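Local coordinates for protein aminotransferase, classes I and II (Silicibacter pomeroyi DSS-3, PDB 3H14) that probably transfers the amino group of L-aspartate to 2-oxoglutarate, as a pyridoxal-phosphate-dependent aminotransferase of class I, at residues F314-D319 against F359-A364; T174-D179 against R306-D311. All coordinates share one frame; numbering follows the deposited sequence.

The two contacts follow one another along the chain, contact 2 closing at D311 and contact 1 opening three residues later at F314; their centres lie 11 Å apart. Contact 1 is the pairing of strands 315-319 and 356-360 in the small four-stranded sheet, against which helix 278-302 packs. Contact 2 sets the loop between strand 164-168 of the seven-stranded sheet and helix 180-192 against the loop leading from helix 278-302 into strand 315-319. They meet directly: A308 N lies 2.9 Å from Y317 O, and D319 N 2.9 Å from R306 O, both probable hydrogen bonds. Together they tie the loop 174-179 to the small sheet, joining parts built on the two sheets.

Contact 1: residues F314-D319 against F359-A364; sequences FYVYAD and FSYARA
Strands 315-319 and 356-360 run antiparallel, with V316 and F359 as a hydrogen-bonded pair (V316 N to F359 O 2.9 Å, F359 N to V316 O 2.8 Å) and Y315 opposite S360 as the adjoining non-hydrogen-bonded pair. A third backbone bond, Y361 N to F314 O at 2.9 Å, carries the ladder just beyond the strand ends. There the aromatic side chains take over. The methyl of A362 sits over the centre of the F314 ring, CB 3.7 Å from the centroid and 6° off the normal, while F314 CB lies over a face of the Y361 ring. With CG of Y361 between its backbone N and carbonyl carbon (chi1 55°), the ring folds back over the F314 backbone, and its edge meets V316 CG2. Water 1 joins Y361 OH, at 2.7 Å, to Y315 O. Beside Y315, the S360 CB approaches the ring edge; S360 OG is anchored on V38 O and takes a weak bond from A362 N. On the face carrying V316 and F359, A318 CB lies in the plane of the F359 ring, 4.0 Å from CE2, and helix 278-302 covers V316, F359 and Y361. The Y315 hydroxyl is hydrogen-bonded to Y203 OH. This is an antiparallel ladder at the outermost strand of the small mixed sheet, packed on a long helix as in the small domain of fold-type I aminotransferases.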
loop_
_atom_site.group_PDB
_atom_site.type_symbol
_atom_site.label_atom_id
_atom_site.label_comp_id
_atom_site.label_asym_id
_atom_site.label_seq_id
_atom_site.Cartn_x
_atom_site.Cartn_y
_atom_site.Cartn_z
ATOM N N PHE A 314 -0.668 7.490 -4.301
ATOM C CA PHE A 314 0.010 8.214 -5.399
ATOM C C PHE A 314 0.246 7.328 -6.623
ATOM O O PHE A 314 1.348 7.268 -7.182
ATOM C CB PHE A 314 1.324 8.837 -4.914
ATOM C CG PHE A 314 2.129 7.951 -3.974
ATOM C CD1 PHE A 314 2.518 6.699 -4.342
ATOM C CD2 PHE A 314 2.550 8.430 -2.736
ATOM C CE1 PHE A 314 3.278 5.911 -3.502
ATOM C CE2 PHE A 314 3.308 7.640 -1.880
ATOM C CZ PHE A 314 3.651 6.385 -2.253
ATOM N N TYR A 315 -0.813 6.642 -7.029
ATOM C CA TYR A 315 -0.805 5.722 -8.136
ATOM C C TYR A 315 -1.901 6.058 -9.133
ATOM O O TYR A 315 -2.986 6.556 -8.758
ATOM C CB TYR A 315 -1.072 4.298 -7.642
ATOM C CG TYR A 315 -0.090 3.809 -6.606
ATOM C CD1 TYR A 315 1.258 3.768 -6.906
ATOM C CD2 TYR A 315 -0.506 3.384 -5.342
ATOM C CE1 TYR A 315 2.189 3.352 -5.968
ATOM C CE2 TYR A 315 0.422 2.954 -4.400
ATOM C CZ TYR A 315 1.761 2.932 -4.730
ATOM O OH TYR A 315 2.724 2.511 -3.849
ATOM N N VAL A 316 -1.626 5.730 -10.392
ATOM C CA VAL A 316 -2.665 5.675 -11.423
ATOM C C VAL A 316 -2.581 4.311 -12.071
ATOM O O VAL A 316 -1.522 3.913 -12.514
ATOM C CB VAL A 316 -2.490 6.785 -12.525
ATOM C CG1 VAL A 316 -3.597 6.645 -13.572
ATOM C CG2 VAL A 316 -2.522 8.152 -11.928
ATOM N N TYR A 317 -3.720 3.598 -12.113
ATOM C CA TYR A 317 -3.824 2.281 -12.649
ATOM C C TYR A 317 -4.617 2.365 -13.948
ATOM O O TYR A 317 -5.793 2.806 -13.930
ATOM C CB TYR A 317 -4.596 1.399 -11.671
ATOM C CG TYR A 317 -4.560 -0.046 -12.003
ATOM C CD1 TYR A 317 -3.366 -0.728 -11.996
ATOM C CD2 TYR A 317 -5.726 -0.765 -12.255
ATOM C CE1 TYR A 317 -3.310 -2.029 -12.272
ATOM C CE2 TYR A 317 -5.689 -2.100 -12.521
ATOM C CZ TYR A 317 -4.472 -2.731 -12.529
ATOM O OH TYR A 317 -4.363 -4.073 -12.783
ATOM N N ALA A 318 -3.965 1.989 -15.033
ATOM C CA ALA A 318 -4.459 2.245 -16.400
ATOM C C ALA A 318 -4.703 0.951 -17.093
ATOM O O ALA A 318 -3.880 0.049 -17.038
ATOM C CB ALA A 318 -3.416 3.064 -17.236
ATOM N N ASP A 319 -5.813 0.900 -17.828
ATOM C CA ASP A 319 -6.101 -0.195 -18.724
ATOM C C ASP A 319 -5.448 0.163 -20.064
ATOM O O ASP A 319 -5.820 1.144 -20.676
ATOM C CB ASP A 319 -7.630 -0.348 -18.847
ATOM C CG ASP A 319 -8.048 -1.489 -19.758
ATOM O OD1 ASP A 319 -7.231 -1.936 -20.573
ATOM O OD2 ASP A 319 -9.237 -1.924 -19.661
ATOM N N PHE A 359 1.236 3.575 -12.732
ATOM C CA PHE A 359 2.137 4.710 -12.642
ATOM C C PHE A 359 2.196 5.125 -11.201
ATOM O O PHE A 359 1.178 5.112 -10.525
ATOM C CB PHE A 359 1.604 5.906 -13.433
ATOM C CG PHE A 359 1.440 5.652 -14.891
ATOM C CD1 PHE A 359 2.473 5.968 -15.781
ATOM C CD2 PHE A 359 0.271 5.084 -15.381
ATOM C CE1 PHE A 359 2.336 5.742 -17.135
ATOM C CE2 PHE A 359 0.109 4.857 -16.744
ATOM C CZ PHE A 359 1.134 5.178 -17.630
ATOM N N SER A 360 3.361 5.548 -10.735
ATOM C CA SER A 360 3.508 6.172 -9.434
ATOM C C SER A 360 3.862 7.635 -9.655
ATOM O O SER A 360 4.650 7.934 -10.518
ATOM C CB SER A 360 4.602 5.473 -8.599
ATOM O OG SER A 360 4.817 6.233 -7.390
ATOM N N TYR A 361 3.262 8.537 -8.901
ATOM C CA TYR A 361 3.605 9.950 -8.992
ATOM C C TYR A 361 4.195 10.479 -7.672
ATOM O O TYR A 361 4.029 11.634 -7.334
ATOM C CB TYR A 361 2.424 10.783 -9.520
ATOM C CG TYR A 361 1.093 10.689 -8.807
ATOM C CD1 TYR A 361 0.073 9.847 -9.263
ATOM C CD2 TYR A 361 0.827 11.469 -7.699
ATOM C CE1 TYR A 361 -1.144 9.769 -8.588
ATOM C CE2 TYR A 361 -0.370 11.399 -7.046
ATOM C CZ TYR A 361 -1.369 10.567 -7.508
ATOM O OH TYR A 361 -2.551 10.520 -6.817
ATOM N N ALA A 362 4.947 9.626 -6.981
ATOM C CA ALA A 362 5.499 9.947 -5.663
ATOM C C ALA A 362 6.765 10.818 -5.736
ATOM O O ALA A 362 7.213 11.308 -4.698
ATOM C CB ALA A 362 5.791 8.660 -4.906
ATOM N N ARG A 363 7.281 11.097 -6.922
ATOM C CA ARG A 363 8.459 11.965 -7.092
ATOM C C ARG A 363 8.159 13.474 -7.166
ATOM O O ARG A 363 6.999 13.893 -7.122
ATOM C CB ARG A 363 9.228 11.502 -8.326
ATOM C CG ARG A 363 9.840 10.078 -8.237
ATOM C CD ARG A 363 11.037 10.063 -7.332
ATOM N NE ARG A 363 11.587 8.738 -7.039
ATOM C CZ ARG A 363 12.822 8.344 -7.354
ATOM N NH1 ARG A 363 13.662 9.152 -7.992
ATOM N NH2 ARG A 363 13.226 7.119 -7.033
ATOM N N ALA A 364 9.213 14.298 -7.240
ATOM C CA ALA A 364 9.073 15.757 -7.325
ATOM C C ALA A 364 8.224 16.159 -8.526
ATOM O O ALA A 364 8.205 15.458 -9.535
ATOM C CB ALA A 364 10.481 16.421 -7.454
HETATM O O HOH W 1 -3.611 8.101 -6.489
#

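Contact 2: residues T174-D179 against R306-D311; sequences TGTMLD and RIAPPD
A single carboxylate oxygen, D311 OD2, both accepts the backbone N-H of M177 at 2.9 Å and pairs with the guanidinium of R149. The M177 bond uses the anti lone pair of OD2, with an N-H...O angle of 156°. M177, a selenomethionine, then slides past the aspartate in the opposite direction: with CG anti to the carbonyl carbon (chi1 -71°) and the chain extended at chi2 (165°), M177 SE comes to 3.6 Å from D311 CB. An alanine at D311 would probably leave the M177 N-H and the R149 charge without their shared acceptor. Beside D311, T176 CG2 lies against the P309 ring, 3.9 Å from CG, while OG1 of T176 is bonded to R149 O. G175 has positive phi, and a side chain there would run tightly into P310 CA. T174 and A308 meet through their CB atoms at 4.2 Å, and water 2 bridges their carbonyls, donating to T174 O and A308 O at 2.7 Å each. P310 centres an inverse gamma turn that brings D311 round to M177. Two loops are joined here, the one after strand 164-168 and the one leading into strand 315-319, in the fold-type I architecture of this class I aminotransferase.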
loop_
_atom_site.group_PDB
_atom_site.type_symbol
_atom_site.label_atom_id
_atom_site.label_comp_id
_atom_site.label_asym_id
_atom_site.label_seq_id
_atom_site.Cartn_x
_atom_site.Cartn_y
_atom_site.Cartn_z
ATOM N N THR A 174 -4.375 0.995 -7.369
ATOM C CA THR A 174 -5.425 1.770 -8.022
ATOM C C THR A 174 -5.618 3.141 -7.448
ATOM O O THR A 174 -6.099 4.031 -8.152
ATOM C CB THR A 174 -6.776 1.053 -7.919
ATOM O OG1 THR A 174 -7.126 0.894 -6.547
ATOM C CG2 THR A 174 -6.723 -0.271 -8.598
ATOM N N GLY A 175 -5.274 3.298 -6.167
ATOM C CA GLY A 175 -5.619 4.462 -5.398
ATOM C C GLY A 175 -7.064 4.561 -4.952
ATOM O O GLY A 175 -7.426 5.533 -4.296
ATOM N N THR A 176 -7.902 3.581 -5.274
ATOM C CA THR A 176 -9.338 3.707 -4.926
ATOM C C THR A 176 -9.576 3.556 -3.414
ATOM O O THR A 176 -8.811 2.866 -2.695
ATOM C CB THR A 176 -10.223 2.735 -5.748
ATOM O OG1 THR A 176 -9.928 1.367 -5.414
ATOM C CG2 THR A 176 -9.978 2.960 -7.251
HETATM N N MSE A 177 -10.636 4.211 -2.938
HETATM C CA MSE A 177 -10.971 4.213 -1.546
HETATM C C MSE A 177 -12.365 3.673 -1.269
HETATM O O MSE A 177 -13.231 3.645 -2.140
HETATM C CB MSE A 177 -10.817 5.621 -1.001
HETATM C CG MSE A 177 -9.369 6.030 -0.917
HETATM SE SE MSE A 177 -9.115 7.945 -0.681
HETATM C CE MSE A 177 -9.663 7.999 1.211
ATOM N N LEU A 178 -12.557 3.255 -0.031
ATOM C CA LEU A 178 -13.842 2.757 0.459
ATOM C C LEU A 178 -14.445 3.817 1.352
ATOM O O LEU A 178 -13.850 4.202 2.378
ATOM C CB LEU A 178 -13.647 1.485 1.272
ATOM C CG LEU A 178 -13.196 0.284 0.451
ATOM C CD1 LEU A 178 -12.591 -0.813 1.321
ATOM C CD2 LEU A 178 -14.331 -0.244 -0.364
ATOM N N ASP A 179 -15.624 4.286 0.971
ATOM C CA ASP A 179 -16.331 5.222 1.820
ATOM C C ASP A 179 -17.011 4.445 2.971
ATOM O O ASP A 179 -16.937 3.207 3.031
ATOM C CB ASP A 179 -17.278 6.090 0.992
ATOM C CG ASP A 179 -18.472 5.326 0.397
ATOM O OD1 ASP A 179 -18.676 4.104 0.628
ATOM O OD2 ASP A 179 -19.223 5.994 -0.344
ATOM N N ARG A 306 -8.253 5.376 -20.023
ATOM C CA ARG A 306 -9.008 4.493 -19.138
ATOM C C ARG A 306 -8.219 4.240 -17.841
ATOM O O ARG A 306 -7.342 3.399 -17.833
ATOM C CB ARG A 306 -9.250 3.178 -19.882
ATOM C CG ARG A 306 -10.039 3.410 -21.189
ATOM C CD ARG A 306 -10.047 2.231 -22.169
ATOM N NE ARG A 306 -11.083 2.494 -23.178
ATOM C CZ ARG A 306 -10.923 3.231 -24.276
ATOM N NH1 ARG A 306 -9.761 3.782 -24.580
ATOM N NH2 ARG A 306 -11.948 3.419 -25.095
ATOM N N ILE A 307 -8.536 4.971 -16.779
ATOM C CA ILE A 307 -7.844 4.836 -15.493
ATOM C C ILE A 307 -8.837 4.654 -14.367
ATOM O O ILE A 307 -9.982 5.153 -14.406
ATOM C CB ILE A 307 -6.896 6.025 -15.193
ATOM C CG1 ILE A 307 -7.664 7.323 -14.918
ATOM C CG2 ILE A 307 -5.913 6.229 -16.344
ATOM C CD1 ILE A 307 -6.838 8.376 -14.225
ATOM N N ALA A 308 -8.433 3.890 -13.375
ATOM C CA ALA A 308 -9.231 3.810 -12.146
ATOM C C ALA A 308 -9.158 5.179 -11.500
ATOM O O ALA A 308 -8.182 5.884 -11.690
ATOM C CB ALA A 308 -8.689 2.742 -11.233
ATOM N N PRO A 309 -10.197 5.579 -10.750
ATOM C CA PRO A 309 -10.209 6.883 -10.073
ATOM C C PRO A 309 -9.151 6.965 -8.950
ATOM O O PRO A 309 -9.214 6.178 -7.995
ATOM C CB PRO A 309 -11.605 6.945 -9.482
ATOM C CG PRO A 309 -12.017 5.556 -9.323
ATOM C CD PRO A 309 -11.432 4.822 -10.492
ATOM N N PRO A 310 -8.144 7.851 -9.098
ATOM C CA PRO A 310 -7.091 7.842 -8.084
ATOM C C PRO A 310 -7.525 8.634 -6.861
ATOM O O PRO A 310 -7.166 9.803 -6.679
ATOM C CB PRO A 310 -5.886 8.428 -8.825
ATOM C CG PRO A 310 -6.529 9.397 -9.844
ATOM C CD PRO A 310 -7.886 8.830 -10.181
ATOM N N ASP A 311 -8.327 7.978 -6.021
ATOM C CA ASP A 311 -8.966 8.626 -4.894
ATOM C C ASP A 311 -7.928 9.062 -3.837
ATOM O O ASP A 311 -8.114 10.079 -3.155
ATOM C CB ASP A 311 -9.967 7.688 -4.202
ATOM C CG ASP A 311 -11.123 7.271 -5.090
ATOM O OD1 ASP A 311 -11.448 7.982 -6.059
ATOM O OD2 ASP A 311 -11.713 6.229 -4.772
HETATM O O HOH W 2 -5.932 4.856 -10.699
#